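PDB 7B04: nitrite oxidoreductase subunit C from Kuenenia stuttgartiensis, which binds heme b and probably takes part in electron transport as a subunit of the nitrite oxidoreductase complex. Local coordinates for residues Phe281-Met291 against Ser308-Ile319. Residues are numbered along the deposited sequence; the frame is centred on the assembly and turned at random. Where two conformers were deposited one is given.
Sequences FVPGESTYFNM and SIQWHPLSLERI. With HEM (protoporphyrin IX containing Fe), chain B.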
# COMPACT_ATOMS: atom_id res chain seq x y z
N PHE C 281 25.61 27.82 51.35
CA PHE C 281 25.54 29.19 51.85
C PHE C 281 25.67 29.19 53.37
O PHE C 281 25.14 28.31 54.05
CB PHE C 281 24.22 29.86 51.46
CG PHE C 281 23.98 29.94 49.98
CD1 PHE C 281 24.68 30.86 49.21
CD2 PHE C 281 23.04 29.13 49.37
CE1 PHE C 281 24.45 30.94 47.85
CE2 PHE C 281 22.81 29.21 48.01
CZ PHE C 281 23.52 30.12 47.25
N VAL C 282 26.41 30.17 53.88
CA VAL C 282 26.53 30.36 55.33
C VAL C 282 26.20 31.81 55.64
O VAL C 282 26.76 32.72 55.00
CB VAL C 282 27.94 29.98 55.83
CG1 VAL C 282 28.06 30.27 57.32
CG2 VAL C 282 28.23 28.51 55.54
N PRO C 283 25.31 32.08 56.59
CA PRO C 283 25.01 33.48 56.93
C PRO C 283 26.27 34.20 57.41
O PRO C 283 27.02 33.69 58.25
CB PRO C 283 23.97 33.36 58.05
CG PRO C 283 23.34 32.02 57.82
CD PRO C 283 24.45 31.14 57.33
N GLY C 284 26.54 35.34 56.81
CA GLY C 284 27.75 36.11 57.10
C GLY C 284 28.84 35.82 56.09
O GLY C 284 29.83 36.52 56.11
N GLU C 285 28.63 34.86 55.20
CA GLU C 285 29.69 34.57 54.20
C GLU C 285 29.27 35.15 52.85
O GLU C 285 28.12 35.36 52.65
CB GLU C 285 30.02 33.09 54.09
CG GLU C 285 31.37 32.78 53.47
CD GLU C 285 32.61 33.45 54.04
OE1 GLU C 285 33.52 32.73 54.48
OE2 GLU C 285 32.68 34.69 54.01
N SER C 286 30.25 35.45 52.02
CA SER C 286 30.04 36.02 50.68
C SER C 286 30.66 35.07 49.68
O SER C 286 31.64 34.44 50.00
CB SER C 286 30.69 37.33 50.59
OG SER C 286 32.00 37.25 51.06
N THR C 287 30.03 35.01 48.52
CA THR C 287 30.44 34.22 47.34
C THR C 287 30.10 35.04 46.10
O THR C 287 30.01 36.24 46.22
CB THR C 287 29.86 32.81 47.37
OG1 THR C 287 30.54 32.02 46.41
CG2 THR C 287 28.39 32.76 47.04
N TYR C 288 30.04 34.41 44.94
CA TYR C 288 29.71 35.07 43.68
C TYR C 288 28.55 34.34 43.01
O TYR C 288 28.19 33.22 43.38
CB TYR C 288 30.94 35.11 42.75
CG TYR C 288 32.15 35.81 43.35
CD1 TYR C 288 32.89 35.21 44.36
CD2 TYR C 288 32.54 37.07 42.92
CE1 TYR C 288 33.99 35.83 44.92
CE2 TYR C 288 33.64 37.70 43.47
CZ TYR C 288 34.36 37.08 44.47
OH TYR C 288 35.46 37.70 45.03
N PHE C 289 27.94 35.01 42.03
CA PHE C 289 26.88 34.40 41.25
C PHE C 289 26.91 34.96 39.83
O PHE C 289 27.57 35.96 39.55
CB PHE C 289 25.50 34.60 41.90
CG PHE C 289 24.89 35.96 41.64
CD1 PHE C 289 25.15 37.02 42.48
CD2 PHE C 289 24.04 36.15 40.56
CE1 PHE C 289 24.58 38.26 42.25
CE2 PHE C 289 23.48 37.39 40.32
CZ PHE C 289 23.75 38.45 41.17
N ASN C 290 26.18 34.29 38.94
CA ASN C 290 26.03 34.71 37.56
C ASN C 290 24.63 34.35 37.09
O ASN C 290 23.93 33.55 37.73
CB ASN C 290 27.09 34.08 36.66
CG ASN C 290 27.32 34.86 35.38
OD1 ASN C 290 26.66 35.86 35.13
ND2 ASN C 290 28.28 34.41 34.57
N MET C 291 24.21 34.94 35.98
CA MET C 291 22.82 34.89 35.56
C MET C 291 22.72 34.70 34.05
O MET C 291 23.64 35.04 33.30
CB MET C 291 22.08 36.17 35.98
CG MET C 291 20.57 36.13 35.80
SD MET C 291 19.83 37.76 35.98
CE MET C 291 20.11 38.06 37.72
N SER C 308 24.86 37.12 31.39
CA SER C 308 25.69 38.10 32.08
C SER C 308 27.13 37.65 31.90
O SER C 308 27.45 36.48 32.12
CB SER C 308 25.31 38.19 33.55
OG SER C 308 26.25 38.96 34.28
N ILE C 309 28.00 38.58 31.52
CA ILE C 309 29.38 38.24 31.16
C ILE C 309 30.29 38.13 32.37
O ILE C 309 31.40 37.60 32.24
CB ILE C 309 29.96 39.24 30.14
CG1 ILE C 309 29.95 40.66 30.69
CG2 ILE C 309 29.20 39.16 28.83
CD1 ILE C 309 30.72 41.64 29.82
N GLN C 310 29.87 38.63 33.53
CA GLN C 310 30.73 38.74 34.69
C GLN C 310 30.14 38.01 35.89
O GLN C 310 28.92 37.90 36.02
CB GLN C 310 30.93 40.19 35.10
CG GLN C 310 31.28 41.15 33.99
CD GLN C 310 30.97 42.59 34.37
OE1 GLN C 310 30.50 42.86 35.47
NE2 GLN C 310 31.25 43.51 33.46
N TRP C 311 31.02 37.49 36.74
CA TRP C 311 30.60 37.05 38.06
C TRP C 311 30.10 38.24 38.85
O TRP C 311 30.66 39.34 38.77
CB TRP C 311 31.76 36.37 38.79
CG TRP C 311 32.06 34.99 38.30
CD1 TRP C 311 33.12 34.60 37.54
CD2 TRP C 311 31.27 33.82 38.54
NE1 TRP C 311 33.05 33.25 37.29
CE2 TRP C 311 31.92 32.74 37.89
CE3 TRP C 311 30.09 33.56 39.24
CZ2 TRP C 311 31.42 31.44 37.92
CZ3 TRP C 311 29.59 32.27 39.26
CH2 TRP C 311 30.26 31.23 38.61
N HIS C 312 29.05 38.03 39.63
CA HIS C 312 28.60 39.13 40.47
C HIS C 312 28.77 38.77 41.94
O HIS C 312 28.46 37.65 42.34
CB HIS C 312 27.12 39.46 40.21
CG HIS C 312 26.86 40.02 38.84
ND1 HIS C 312 27.03 41.36 38.55
CD2 HIS C 312 26.45 39.43 37.70
CE1 HIS C 312 26.72 41.56 37.27
NE2 HIS C 312 26.37 40.41 36.74
N PRO C 313 29.27 39.70 42.76
CA PRO C 313 29.48 39.37 44.18
C PRO C 313 28.16 39.19 44.90
O PRO C 313 27.15 39.82 44.58
CB PRO C 313 30.24 40.59 44.71
CG PRO C 313 30.81 41.25 43.50
CD PRO C 313 29.81 41.02 42.42
N LEU C 314 28.18 38.31 45.90
CA LEU C 314 27.01 38.01 46.70
C LEU C 314 27.42 37.95 48.16
O LEU C 314 28.42 37.31 48.48
CB LEU C 314 26.38 36.68 46.27
CG LEU C 314 25.44 36.03 47.28
CD1 LEU C 314 24.10 36.69 47.16
CD2 LEU C 314 25.31 34.54 47.04
N SER C 315 26.67 38.62 49.03
CA SER C 315 26.93 38.60 50.46
C SER C 315 25.67 38.22 51.22
O SER C 315 24.58 38.69 50.89
CB SER C 315 27.45 39.96 50.95
OG SER C 315 27.63 39.96 52.36
N LEU C 316 25.83 37.38 52.23
CA LEU C 316 24.73 36.98 53.11
C LEU C 316 24.87 37.69 54.45
O LEU C 316 25.95 37.67 55.06
CB LEU C 316 24.71 35.46 53.30
CG LEU C 316 23.97 34.65 52.24
CD1 LEU C 316 24.80 34.53 50.97
CD2 LEU C 316 23.61 33.27 52.77
N GLU C 317 23.79 38.31 54.91
CA GLU C 317 23.78 38.94 56.21
C GLU C 317 23.76 37.89 57.32
O GLU C 317 23.33 36.75 57.13
CB GLU C 317 22.57 39.87 56.35
CG GLU C 317 22.86 41.34 56.16
CD GLU C 317 21.64 42.12 55.71
OE1 GLU C 317 20.60 42.03 56.40
OE2 GLU C 317 21.71 42.82 54.68
N ARG C 318 24.21 38.30 58.51
CA ARG C 318 24.14 37.43 59.67
C ARG C 318 22.71 37.38 60.21
O ARG C 318 21.87 38.23 59.89
CB ARG C 318 25.10 37.91 60.76
CG ARG C 318 26.57 37.66 60.46
CD ARG C 318 27.43 38.83 60.92
NE ARG C 318 28.85 38.61 60.64
CZ ARG C 318 29.44 38.97 59.51
NH1 ARG C 318 30.74 38.74 59.34
NH2 ARG C 318 28.75 39.56 58.55
N ILE C 319 22.44 36.37 61.02
CA ILE C 319 21.11 36.17 61.58
C ILE C 319 20.96 37.04 62.82
O ILE C 319 21.84 37.04 63.70
CB ILE C 319 20.87 34.69 61.91
CG1 ILE C 319 20.93 33.84 60.64
CG2 ILE C 319 19.53 34.51 62.62
CD1 ILE C 319 20.97 32.35 60.92
CHA HEM B . 23.71 25.62 28.37
CHB HEM B . 27.45 28.14 26.53
CHC HEM B . 27.07 31.15 30.33
CHD HEM B . 23.43 28.52 32.27
C1A HEM B . 24.80 25.98 27.60
C2A HEM B . 25.42 25.17 26.57
C3A HEM B . 26.45 25.86 26.05
C4A HEM B . 26.53 27.13 26.75
CMA HEM B . 27.39 25.41 24.92
CAA HEM B . 24.91 23.77 26.15
CBA HEM B . 25.95 22.69 26.46
CGA HEM B . 25.70 22.15 27.84
O1A HEM B . 26.69 21.84 28.55
O2A HEM B . 24.51 22.06 28.23
C1B HEM B . 27.64 29.23 27.37
C2B HEM B . 28.50 30.37 27.12
C3B HEM B . 28.40 31.21 28.18
C4B HEM B . 27.46 30.62 29.12
CMB HEM B . 29.36 30.51 25.85
CAB HEM B . 29.08 32.57 28.43
CBB HEM B . 29.77 33.27 27.52
C1C HEM B . 26.02 30.74 31.14
C2C HEM B . 25.49 31.47 32.28
C3C HEM B . 24.49 30.76 32.81
C4C HEM B . 24.35 29.53 32.04
CMC HEM B . 25.99 32.85 32.78
CAC HEM B . 23.65 31.16 34.04
CBC HEM B . 23.47 30.34 35.07
C1D HEM B . 23.12 27.56 31.33
C2D HEM B . 21.94 26.72 31.29
C3D HEM B . 22.02 25.93 30.22
C4D HEM B . 23.26 26.22 29.53
CMD HEM B . 20.77 26.72 32.30
CAD HEM B . 20.96 24.87 29.81
CBD HEM B . 20.05 25.42 28.73
CGD HEM B . 18.90 24.47 28.51
O1D HEM B . 17.98 24.81 27.72
O2D HEM B . 18.88 23.38 29.13
NA HEM B . 25.51 27.16 27.68
NB HEM B . 27.03 29.42 28.59
NC HEM B . 25.30 29.56 31.02
ND HEM B . 23.91 27.23 30.23
FE HEM B . 25.65 28.18 29.36
O HOH W 1 28.95 34.41 31.50
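Phe289 and His312 face each other as a hydrogen-bonded pair of two antiparallel strands. Phe289 N donates to His312 O, and His312 N donates back to Phe289 O. With CG between its own backbone N and carbonyl carbon (chi1 80°), the Phe289 ring ends close to His312. One face of the ring then receives His312 CB, 3.8 Å from the centroid, in a CH-pi contact. Leu314 CB meets the same ring at its edge.

Thr287 and Leu314 form the next hydrogen-bonded pair, with two backbone bonds. On the Phe289 face of the strands their side chains run side by side, Thr287 CG2 lying 3.6 Å from Leu314 CD2. Leu314 CD2 also touches Phe281 CE1, while Leu316 CD2 packs on Phe281 CB at 3.7 Å. The Phe281 ring also meets Phe138 edge-to-face. Tyr288 lies on the other face, its CB against Trp311 CE3 at 3.9 Å.

A type II turn from Val282 to Glu285 leads into the first strand. Gly284 N makes a weak hydrogen bond to Leu316 O, and Pro283 CG meets Ile319 CD1 at 3.9 Å.

At the heme end, Asn290 CG is anti to the backbone N (chi1 -158°), and the amide reaches across to Ser308. Its ND2 makes a weak bond to Ser308 O, and a water joins the same two atoms. ND2 also lies 3.3 Å from the heme methyl CMC. Ser308 N bonds to Met291 O at 3.1 Å, and Ser308 OG shares a hydrogen bond with His312 NE2.

The paired strands form a beta hairpin of the ethylbenzene dehydrogenase-like domain. At its heme end Asn290, Met291 and Ser308 help to line the heme b pocket.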